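Local coordinates for protein deacylase (Burkholderia multivorans, PDB 5THW) that probably hydrolyses N-carbamoyl-L-amino acids or related carbamoyl compounds, using a pair of zinc ions, as a member of the peptidase M20 family, at residues N34-M39 with G112-I117; T101-D106 with E209-Q214; M82-M87 with I145-E150. All coordinates share one frame; numbering follows the deposited sequence.

Overall arrangement
The three contacts exemplify how a two-metal site is assembled from residues at strand ends and on the loops that follow them. Interaction 2 lies nearest the centre of the chain, its own centre about 10 Å from that of interaction 1 and about 12 Å from that of interaction 3. One zinc takes H104 and H211 from interaction 2, the other takes E150 from interaction 3, and D115 of interaction 1 bridges both; its OD2 lies 2.9 Å from E150 OE2, two like charges at a shared metal. Interactions 2 and 3 also join through the backbone, where W146 N lies 2.9 Å from S103 O. All three contacts reach the bound N-(aminocarbonyl)-beta-alanine.

Interaction 1: residues N34-M39 with G112-I117. With ZN (zinc ion), chain F; ZN (zinc ion), chain E; URP (N-(aminocarbonyl)-beta-alanine), chain G.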
loop_
_atom_site.group_PDB
_atom_site.type_symbol
_atom_site.label_atom_id
_atom_site.label_comp_id
_atom_site.label_asym_id
_atom_site.label_seq_id
_atom_site.Cartn_x
_atom_site.Cartn_y
_atom_site.Cartn_z
ATOM N N ASN A 34 26.660 -23.848 -17.302
ATOM C CA ASN A 34 26.746 -24.240 -15.898
ATOM C C ASN A 34 27.016 -23.046 -14.997
ATOM O O ASN A 34 26.466 -22.967 -13.894
ATOM C CB ASN A 34 27.809 -25.316 -15.701
ATOM C CG ASN A 34 27.365 -26.668 -16.236
ATOM O OD1 ASN A 34 26.163 -26.917 -16.407
ATOM N ND2 ASN A 34 28.323 -27.560 -16.475
ATOM N N SER A 35 27.855 -22.108 -15.442
ATOM C CA SER A 35 28.079 -20.909 -14.642
ATOM C C SER A 35 26.768 -20.167 -14.401
ATOM O O SER A 35 26.548 -19.618 -13.315
ATOM C CB SER A 35 29.117 -20.000 -15.314
ATOM O OG SER A 35 28.662 -19.474 -16.550
ATOM N N LEU A 36 25.877 -20.154 -15.399
ATOM C CA LEU A 36 24.565 -19.537 -15.228
ATOM C C LEU A 36 23.707 -20.307 -14.229
ATOM O O LEU A 36 23.016 -19.700 -13.400
ATOM C CB LEU A 36 23.857 -19.433 -16.576
ATOM C CG LEU A 36 24.310 -18.252 -17.432
ATOM C CD1 LEU A 36 23.874 -18.442 -18.872
ATOM C CD2 LEU A 36 23.754 -16.967 -16.859
ATOM N N MET A 37 23.717 -21.643 -14.306
ATOM C CA MET A 37 22.963 -22.440 -13.343
ATOM C C MET A 37 23.499 -22.270 -11.930
ATOM O O MET A 37 22.732 -22.315 -10.959
ATOM C CB MET A 37 22.985 -23.917 -13.736
ATOM C CG MET A 37 22.415 -24.203 -15.114
ATOM S SD MET A 37 20.689 -23.703 -15.303
ATOM C CE MET A 37 20.853 -22.155 -16.194
ATOM N N GLU A 38 24.810 -22.083 -11.793
ATOM C CA GLU A 38 25.394 -21.927 -10.468
ATOM C C GLU A 38 25.009 -20.584 -9.857
ATOM O O GLU A 38 24.697 -20.504 -8.661
ATOM C CB GLU A 38 26.913 -22.089 -10.552
ATOM C CG GLU A 38 27.567 -22.303 -9.221
ATOM C CD GLU A 38 27.088 -23.586 -8.567
ATOM O OE1 GLU A 38 26.785 -24.551 -9.310
ATOM O OE2 GLU A 38 27.014 -23.630 -7.318
ATOM N N MET A 39 25.045 -19.514 -10.662
ATOM C CA MET A 39 24.649 -18.194 -10.181
ATOM C C MET A 39 23.167 -18.139 -9.833
ATOM O O MET A 39 22.768 -17.361 -8.961
ATOM C CB MET A 39 24.972 -17.131 -11.229
ATOM C CG MET A 39 26.394 -16.621 -11.177
ATOM S SD MET A 39 26.736 -15.737 -9.652
ATOM C CE MET A 39 25.456 -14.490 -9.675
ATOM N N GLY A 112 14.429 -13.050 -13.498
ATOM C CA GLY A 112 14.781 -14.308 -14.117
ATOM C C GLY A 112 16.252 -14.661 -13.915
ATOM O O GLY A 112 17.043 -13.901 -13.353
ATOM N N ARG A 113 16.608 -15.854 -14.392
ATOM C CA ARG A 113 17.956 -16.402 -14.280
ATOM C C ARG A 113 18.906 -15.901 -15.361
ATOM O O ARG A 113 20.082 -16.272 -15.336
ATOM C CB ARG A 113 17.900 -17.934 -14.311
ATOM C CG ARG A 113 17.304 -18.561 -13.055
ATOM C CD ARG A 113 16.858 -19.997 -13.291
ATOM N NE ARG A 113 15.940 -20.064 -14.424
ATOM C CZ ARG A 113 16.074 -20.889 -15.457
ATOM N NH1 ARG A 113 17.081 -21.758 -15.495
ATOM N NH2 ARG A 113 15.188 -20.850 -16.446
ATOM N N PHE A 114 18.436 -15.088 -16.313
ATOM C CA PHE A 114 19.255 -14.661 -17.439
ATOM C C PHE A 114 19.363 -13.152 -17.608
ATOM O O PHE A 114 20.351 -12.686 -18.185
ATOM C CB PHE A 114 18.711 -15.284 -18.736
ATOM C CG PHE A 114 18.673 -16.787 -18.692
ATOM C CD1 PHE A 114 19.786 -17.534 -19.057
ATOM C CD2 PHE A 114 17.560 -17.449 -18.208
ATOM C CE1 PHE A 114 19.769 -18.914 -18.983
ATOM C CE2 PHE A 114 17.538 -18.832 -18.131
ATOM C CZ PHE A 114 18.641 -19.564 -18.519
ATOM N N ASP A 115 18.411 -12.379 -17.093
ATOM C CA ASP A 115 18.471 -10.926 -17.185
ATOM C C ASP A 115 19.743 -10.413 -16.503
ATOM O O ASP A 115 19.949 -10.631 -15.306
ATOM C CB ASP A 115 17.211 -10.347 -16.532
ATOM C CG ASP A 115 17.084 -8.835 -16.680
ATOM O OD1 ASP A 115 17.952 -8.188 -17.301
ATOM O OD2 ASP A 115 16.093 -8.292 -16.144
ATOM N N GLY A 116 20.598 -9.736 -17.270
ATOM C CA GLY A 116 21.825 -9.167 -16.740
ATOM C C GLY A 116 22.986 -10.131 -16.544
ATOM O O GLY A 116 24.076 -9.925 -17.086
ATOM N N ILE A 117 22.767 -11.189 -15.765
ATOM C CA ILE A 117 23.845 -12.103 -15.406
ATOM C C ILE A 117 24.427 -12.781 -16.641
ATOM O O ILE A 117 25.620 -13.109 -16.674
ATOM C CB ILE A 117 23.313 -13.128 -14.386
ATOM C CG1 ILE A 117 24.426 -14.057 -13.894
ATOM C CG2 ILE A 117 22.111 -13.886 -14.960
ATOM C CD1 ILE A 117 25.540 -13.322 -13.145
HETATM ZN ZN ZN F . 15.804 -6.313 -15.818
HETATM ZN ZN ZN E . 19.165 -6.172 -17.945
HETATM O O2 URP G . 15.613 -5.078 -17.723
HETATM C C2 URP G . 16.649 -4.461 -17.562
HETATM N N3 URP G . 17.739 -5.062 -17.103
HETATM N N1 URP G . 16.720 -3.162 -17.816
HETATM C C6 URP G . 16.458 -2.186 -16.772
HETATM C C5 URP G . 16.131 -0.811 -17.338
HETATM C C4 URP G . 14.778 -0.907 -17.993
HETATM O O42 URP G . 14.713 -0.870 -19.242
HETATM O O41 URP G . 13.771 -1.025 -17.259
HETATM O O HOH W 1 22.163 -17.387 -13.444
HETATM O O HOH W 2 20.399 -4.410 -18.774
#
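Two flat groups, the F114 ring and the R113 guanidinium, meet the methionine M37 of helix 29-39. F114 CE2 lies over one face of the guanidinium, 3.5 Å above its plane and displaced toward the rim, while R113 NH2 sits in the plane of the F114 ring, at its edge. M37 CE approaches both groups obliquely, 4.1 Å from F114 CZ and 3.9 Å from R113 NH1; the bends at chi2 and chi3 bring this methyl round, although the side chain starts out away. L36 splits its branches: CD1 rests 4.1 Å from F114 CE1, and CD2 meets I117 CG2. Farther along the helix, M39 CE touches I117 CD1 at 3.7 Å. A water lies between L36 O and R113 O and donates to both. R113 NH2 is salt-bridged to D408 and bonded to the E407 carbonyl. Two residues after R113, D115 bridges the zinc ions, OD2 2.0 Å from the zinc of chain F and OD1 2.4 Å from that of chain E. Apolar contacts, a methionine against the guanidinium and one water-mediated link thus join loop to helix, while the carboxylate beyond is committed to metal.

Interaction 2: residues T101-D106 with E209-Q214; sequences TGSHAD and ELHIEQ. With ZN (zinc ion), chain E; URP (N-(aminocarbonyl)-beta-alanine), chain G.
S103 OG donates to E209 OE1 over 2.7 Å, the one direct hydrogen bond between the two segments. It comes to the anti side of the carboxylate, 33° out of its plane. E209 reaches across because its CG stands anti to the backbone N (chi1 -178°) and the chain beyond stays extended, which also lays E209 CG 3.3 Å from G102 O. The other carboxylate oxygen, OE2, accepts from A381 N and from a water that donates to G102 O as well. A second water accepts from L210 N and donates to T101 OG1, whose hydroxyl is also bonded to F208 O. Strands 99-103 and 206-212 are parallel neighbours in the central sheet of the M20 catalytic domain, and the metal ligands stand at or just beyond their C-terminal ends. There H104 NE2 and H211 NE2 each bind the same zinc at 2.3 Å. The imidazoles are oriented by their other nitrogens: H211 ND1 donates to I212 O in a nearly straight bond (171°), on a lone pair of the carbonyl, and H104 ND1 donates to D106 O at 2.9 Å, with the acceptor close to the ring plane. D115, a water and N3 of the bound N-(aminocarbonyl)-beta-alanine complete the zinc coordination. Q214, on the loop after strand 206-212, extends its chain until NE2 donates to URP O2 at 3.0 Å; the same amide nitrogen is also bonded to S402 OG.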
loop_
_atom_site.group_PDB
_atom_site.type_symbol
_atom_site.label_atom_id
_atom_site.label_comp_id
_atom_site.label_asym_id
_atom_site.label_seq_id
_atom_site.Cartn_x
_atom_site.Cartn_y
_atom_site.Cartn_z
ATOM N N THR A 101 33.161 -5.497 -22.046
ATOM C CA THR A 101 31.838 -6.082 -22.074
ATOM C C THR A 101 31.379 -6.187 -20.635
ATOM O O THR A 101 32.161 -6.011 -19.702
ATOM C CB THR A 101 31.813 -7.463 -22.737
ATOM O OG1 THR A 101 30.455 -7.871 -22.909
ATOM C CG2 THR A 101 32.513 -8.484 -21.858
ATOM N N GLY A 102 30.103 -6.450 -20.455
ATOM C CA GLY A 102 29.581 -6.604 -19.115
ATOM C C GLY A 102 28.116 -6.249 -19.070
ATOM O O GLY A 102 27.537 -5.732 -20.023
ATOM N N SER A 103 27.517 -6.551 -17.925
ATOM C CA SER A 103 26.113 -6.261 -17.697
ATOM C C SER A 103 25.931 -6.067 -16.197
ATOM O O SER A 103 26.806 -5.497 -15.535
ATOM C CB SER A 103 25.240 -7.387 -18.248
ATOM O OG SER A 103 23.963 -6.918 -18.631
ATOM N N HIS A 104 24.823 -6.548 -15.643
ATOM C CA HIS A 104 24.560 -6.390 -14.223
ATOM C C HIS A 104 24.284 -7.746 -13.602
ATOM O O HIS A 104 23.781 -8.656 -14.260
ATOM C CB HIS A 104 23.377 -5.462 -13.971
ATOM C CG HIS A 104 22.128 -5.877 -14.681
ATOM N ND1 HIS A 104 21.124 -6.589 -14.063
ATOM C CD2 HIS A 104 21.726 -5.690 -15.961
ATOM C CE1 HIS A 104 20.152 -6.816 -14.927
ATOM N NE2 HIS A 104 20.491 -6.279 -16.085
ATOM N N ALA A 105 24.616 -7.874 -12.322
ATOM C CA ALA A 105 24.340 -9.098 -11.589
ATOM C C ALA A 105 23.145 -8.979 -10.655
ATOM O O ALA A 105 22.733 -9.993 -10.078
ATOM C CB ALA A 105 25.577 -9.530 -10.791
ATOM N N ASP A 106 22.580 -7.782 -10.493
ATOM C CA ASP A 106 21.407 -7.589 -9.652
ATOM C C ASP A 106 20.133 -7.874 -10.443
ATOM O O ASP A 106 20.114 -7.813 -11.673
ATOM C CB ASP A 106 21.380 -6.167 -9.080
ATOM C CG ASP A 106 21.125 -5.102 -10.149
ATOM O OD1 ASP A 106 21.944 -4.958 -11.098
ATOM O OD2 ASP A 106 20.091 -4.404 -10.025
ATOM N N GLU A 209 27.559 -5.290 -25.171
ATOM C CA GLU A 209 26.767 -5.916 -24.116
ATOM C C GLU A 209 25.894 -7.022 -24.697
ATOM O O GLU A 209 25.130 -6.784 -25.638
ATOM C CB GLU A 209 25.909 -4.883 -23.380
ATOM C CG GLU A 209 25.103 -5.486 -22.240
ATOM C CD GLU A 209 24.593 -4.442 -21.264
ATOM O OE1 GLU A 209 23.824 -4.808 -20.349
ATOM O OE2 GLU A 209 24.961 -3.258 -21.412
ATOM N N LEU A 210 26.036 -8.232 -24.154
ATOM C CA LEU A 210 25.210 -9.377 -24.522
ATOM C C LEU A 210 24.028 -9.489 -23.561
ATOM O O LEU A 210 24.205 -9.373 -22.345
ATOM C CB LEU A 210 26.056 -10.652 -24.504
ATOM C CG LEU A 210 25.403 -12.012 -24.738
ATOM C CD1 LEU A 210 24.819 -12.130 -26.145
ATOM C CD2 LEU A 210 26.418 -13.113 -24.496
ATOM N N HIS A 211 22.823 -9.695 -24.103
ATOM C CA HIS A 211 21.607 -9.666 -23.292
ATOM C C HIS A 211 20.508 -10.483 -23.961
ATOM O O HIS A 211 20.507 -10.653 -25.184
ATOM C CB HIS A 211 21.128 -8.222 -23.074
ATOM C CG HIS A 211 20.373 -8.018 -21.796
ATOM N ND1 HIS A 211 19.059 -8.406 -21.632
ATOM C CD2 HIS A 211 20.755 -7.479 -20.615
ATOM C CE1 HIS A 211 18.663 -8.105 -20.408
ATOM N NE2 HIS A 211 19.674 -7.546 -19.769
ATOM N N ILE A 212 19.580 -11.003 -23.147
ATOM C CA ILE A 212 18.355 -11.585 -23.699
ATOM C C ILE A 212 17.417 -10.468 -24.153
ATOM O O ILE A 212 17.411 -9.361 -23.596
ATOM C CB ILE A 212 17.639 -12.507 -22.696
ATOM C CG1 ILE A 212 17.305 -11.741 -21.417
ATOM C CG2 ILE A 212 18.473 -13.755 -22.414
ATOM C CD1 ILE A 212 16.098 -12.275 -20.686
ATOM N N GLU A 213 16.602 -10.768 -25.170
ATOM C CA GLU A 213 15.765 -9.744 -25.797
ATOM C C GLU A 213 14.778 -9.134 -24.809
ATOM O O GLU A 213 14.466 -7.939 -24.885
ATOM C CB GLU A 213 15.002 -10.337 -26.984
ATOM C CG GLU A 213 14.140 -9.315 -27.715
ATOM C CD GLU A 213 13.131 -9.952 -28.661
ATOM O OE1 GLU A 213 13.415 -11.051 -29.191
ATOM O OE2 GLU A 213 12.059 -9.344 -28.881
ATOM N N GLN A 214 14.268 -9.943 -23.883
ATOM C CA GLN A 214 13.179 -9.567 -22.983
ATOM C C GLN A 214 11.888 -9.267 -23.741
ATOM O O GLN A 214 10.962 -8.666 -23.184
ATOM C CB GLN A 214 13.584 -8.384 -22.086
ATOM C CG GLN A 214 14.969 -8.573 -21.463
ATOM C CD GLN A 214 15.398 -7.416 -20.576
ATOM O OE1 GLN A 214 15.825 -6.374 -21.070
ATOM N NE2 GLN A 214 15.321 -7.610 -19.258
HETATM ZN ZN ZN E . 19.165 -6.172 -17.945
HETATM O O2 URP G . 15.613 -5.078 -17.723
HETATM C C2 URP G . 16.649 -4.461 -17.562
HETATM N N3 URP G . 17.739 -5.062 -17.103
HETATM N N1 URP G . 16.720 -3.162 -17.816
HETATM C C6 URP G . 16.458 -2.186 -16.772
HETATM C C5 URP G . 16.131 -0.811 -17.338
HETATM C C4 URP G . 14.778 -0.907 -17.993
HETATM O O42 URP G . 14.713 -0.870 -19.242
HETATM O O41 URP G . 13.771 -1.025 -17.259
HETATM O O HOH W 3 28.178 -8.638 -22.187
HETATM O O HOH W 4 27.593 -3.042 -20.641
HETATM O O HOH W 2 20.399 -4.410 -18.774
#

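Interaction 3: residues M82-M87 with I145-E150. With ZN (zinc ion), chain F; URP (N-(aminocarbonyl)-beta-alanine), chain G.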
loop_
_atom_site.group_PDB
_atom_site.type_symbol
_atom_site.label_atom_id
_atom_site.label_comp_id
_atom_site.label_asym_id
_atom_site.label_seq_id
_atom_site.Cartn_x
_atom_site.Cartn_y
_atom_site.Cartn_z
ATOM N N MET A 82 31.216 3.859 -7.459
ATOM C CA MET A 82 29.819 3.458 -7.533
ATOM C C MET A 82 29.633 1.963 -7.342
ATOM O O MET A 82 28.515 1.465 -7.507
ATOM C CB MET A 82 29.207 3.881 -8.871
ATOM C CG MET A 82 28.766 5.332 -8.968
ATOM S SD MET A 82 27.486 5.751 -7.775
ATOM C CE MET A 82 26.114 4.764 -8.366
ATOM N N GLY A 83 30.689 1.239 -6.983
ATOM C CA GLY A 83 30.588 -0.197 -6.813
ATOM C C GLY A 83 30.729 -1.007 -8.080
ATOM O O GLY A 83 30.476 -2.221 -8.057
ATOM N N ASN A 84 31.086 -0.377 -9.192
ATOM C CA ASN A 84 31.285 -1.108 -10.434
ATOM C C ASN A 84 32.540 -1.965 -10.334
ATOM O O ASN A 84 33.569 -1.525 -9.815
ATOM C CB ASN A 84 31.397 -0.140 -11.610
ATOM C CG ASN A 84 30.146 0.705 -11.785
ATOM O OD1 ASN A 84 29.027 0.239 -11.549
ATOM N ND2 ASN A 84 30.330 1.958 -12.186
ATOM N N VAL A 85 32.437 -3.206 -10.799
ATOM C CA VAL A 85 33.522 -4.173 -10.737
ATOM C C VAL A 85 34.100 -4.325 -12.136
ATOM O O VAL A 85 33.365 -4.614 -13.086
ATOM C CB VAL A 85 33.043 -5.526 -10.183
ATOM C CG1 VAL A 85 34.223 -6.484 -10.042
ATOM C CG2 VAL A 85 32.346 -5.330 -8.839
ATOM N N PHE A 86 35.414 -4.146 -12.261
ATOM C CA PHE A 86 36.109 -4.223 -13.543
ATOM C C PHE A 86 37.080 -5.395 -13.479
ATOM O O PHE A 86 38.058 -5.359 -12.724
ATOM C CB PHE A 86 36.843 -2.916 -13.862
ATOM C CG PHE A 86 35.937 -1.715 -13.942
ATOM C CD1 PHE A 86 35.646 -0.969 -12.810
ATOM C CD2 PHE A 86 35.359 -1.344 -15.143
ATOM C CE1 PHE A 86 34.809 0.134 -12.879
ATOM C CE2 PHE A 86 34.519 -0.244 -15.219
ATOM C CZ PHE A 86 34.246 0.495 -14.088
ATOM N N MET A 87 36.792 -6.444 -14.243
ATOM C CA MET A 87 37.634 -7.631 -14.291
ATOM C C MET A 87 38.431 -7.607 -15.588
ATOM O O MET A 87 37.859 -7.698 -16.680
ATOM C CB MET A 87 36.787 -8.895 -14.161
ATOM C CG MET A 87 36.065 -8.942 -12.820
ATOM S SD MET A 87 34.594 -9.973 -12.736
ATOM C CE MET A 87 33.336 -8.830 -13.313
ATOM N N ILE A 145 30.762 -5.462 -14.007
ATOM C CA ILE A 145 29.479 -5.512 -13.310
ATOM C C ILE A 145 29.061 -4.077 -13.016
ATOM O O ILE A 145 29.796 -3.339 -12.350
ATOM C CB ILE A 145 29.562 -6.325 -12.006
ATOM C CG1 ILE A 145 29.893 -7.790 -12.265
ATOM C CG2 ILE A 145 28.250 -6.258 -11.255
ATOM C CD1 ILE A 145 30.156 -8.552 -10.974
ATOM N N TRP A 146 27.900 -3.667 -13.528
ATOM C CA TRP A 146 27.362 -2.337 -13.256
ATOM C C TRP A 146 26.405 -2.391 -12.066
ATOM O O TRP A 146 25.537 -3.267 -11.996
ATOM C CB TRP A 146 26.658 -1.775 -14.493
ATOM C CG TRP A 146 27.558 -1.680 -15.691
ATOM C CD1 TRP A 146 27.529 -2.473 -16.804
ATOM C CD2 TRP A 146 28.637 -0.755 -15.887
ATOM N NE1 TRP A 146 28.509 -2.085 -17.688
ATOM C CE2 TRP A 146 29.207 -1.038 -17.147
ATOM C CE3 TRP A 146 29.177 0.282 -15.121
ATOM C CZ2 TRP A 146 30.286 -0.323 -17.657
ATOM C CZ3 TRP A 146 30.248 0.994 -15.631
ATOM C CH2 TRP A 146 30.791 0.688 -16.887
ATOM N N THR A 147 26.573 -1.452 -11.132
ATOM C CA THR A 147 25.785 -1.440 -9.905
ATOM C C THR A 147 24.355 -0.976 -10.153
ATOM O O THR A 147 24.118 -0.007 -10.880
ATOM C CB THR A 147 26.445 -0.533 -8.862
ATOM O OG1 THR A 147 27.757 -1.022 -8.565
ATOM C CG2 THR A 147 25.625 -0.473 -7.574
ATOM N N ASN A 148 23.405 -1.673 -9.522
ATOM C CA ASN A 148 22.003 -1.259 -9.445
ATOM C C ASN A 148 21.471 -0.840 -10.816
ATOM O O ASN A 148 20.879 0.233 -10.984
ATOM C CB ASN A 148 21.837 -0.128 -8.427
ATOM C CG ASN A 148 20.378 0.206 -8.156
ATOM O OD1 ASN A 148 19.558 -0.683 -7.954
ATOM N ND2 ASN A 148 20.044 1.490 -8.197
ATOM N N GLU A 149 21.660 -1.721 -11.805
ATOM C CA GLU A 149 21.176 -1.419 -13.152
ATOM C C GLU A 149 19.657 -1.446 -13.220
ATOM O O GLU A 149 19.056 -0.654 -13.951
ATOM C CB GLU A 149 21.784 -2.381 -14.172
ATOM C CG GLU A 149 21.430 -2.073 -15.609
ATOM C CD GLU A 149 20.111 -2.692 -16.036
ATOM O OE1 GLU A 149 19.620 -3.605 -15.334
ATOM O OE2 GLU A 149 19.570 -2.275 -17.081
ATOM N N GLU A 150 19.024 -2.350 -12.462
ATOM C CA GLU A 150 17.578 -2.543 -12.551
ATOM C C GLU A 150 16.806 -1.291 -12.160
ATOM O O GLU A 150 15.727 -1.035 -12.708
ATOM C CB GLU A 150 17.145 -3.716 -11.662
ATOM C CG GLU A 150 17.492 -5.093 -12.212
ATOM C CD GLU A 150 16.643 -5.480 -13.414
ATOM O OE1 GLU A 150 15.719 -4.717 -13.773
ATOM O OE2 GLU A 150 16.911 -6.543 -14.009
HETATM ZN ZN ZN F . 15.804 -6.313 -15.818
HETATM O O2 URP G . 15.613 -5.078 -17.723
HETATM C C2 URP G . 16.649 -4.461 -17.562
HETATM N N3 URP G . 17.739 -5.062 -17.103
HETATM N N1 URP G . 16.720 -3.162 -17.816
HETATM C C6 URP G . 16.458 -2.186 -16.772
HETATM C C5 URP G . 16.131 -0.811 -17.338
HETATM C C4 URP G . 14.778 -0.907 -17.993
HETATM O O42 URP G . 14.713 -0.870 -19.242
HETATM O O41 URP G . 13.771 -1.025 -17.259
#
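T147 is held by two bonds where strand 141-145 gives way to its loop: its N donates to N84 OD1 at 3.0 Å, nearly along the C=O axis, and its OG1 to M82 O at 2.8 Å, tilted 26° off the carbonyl plane. That hydroxyl is also bonded to R63, as is G83 O; N84 N donates to D80 OD2. V85 and I145 form an antiparallel hydrogen-bonded pair: V85 N to I145 O at 3.1 Å and I145 N to V85 O at 2.9 Å. I145 O also receives a CA-H...O contact from N84 CA. The N84 amide plane stands 75° from the W146 ring, with N84 CG 3.5 Å from W146 CE3. F86 points its edge at the W146 face in an offset edge-to-face stack, its centroid 5.9 Å from that of the W146 six-membered ring. M87 CE meets I145 CG1. The loop carries E149 OE1 to 3.0 Å from URP N3 and both carboxylate oxygens of E150 to the zinc of chain F. This contact, at the start of the pocket-lining loop, joins strands 85-89 and 141-145, with V85 and M87 packed on helix 57-72 and W146 against helices 159-164 and 380-384.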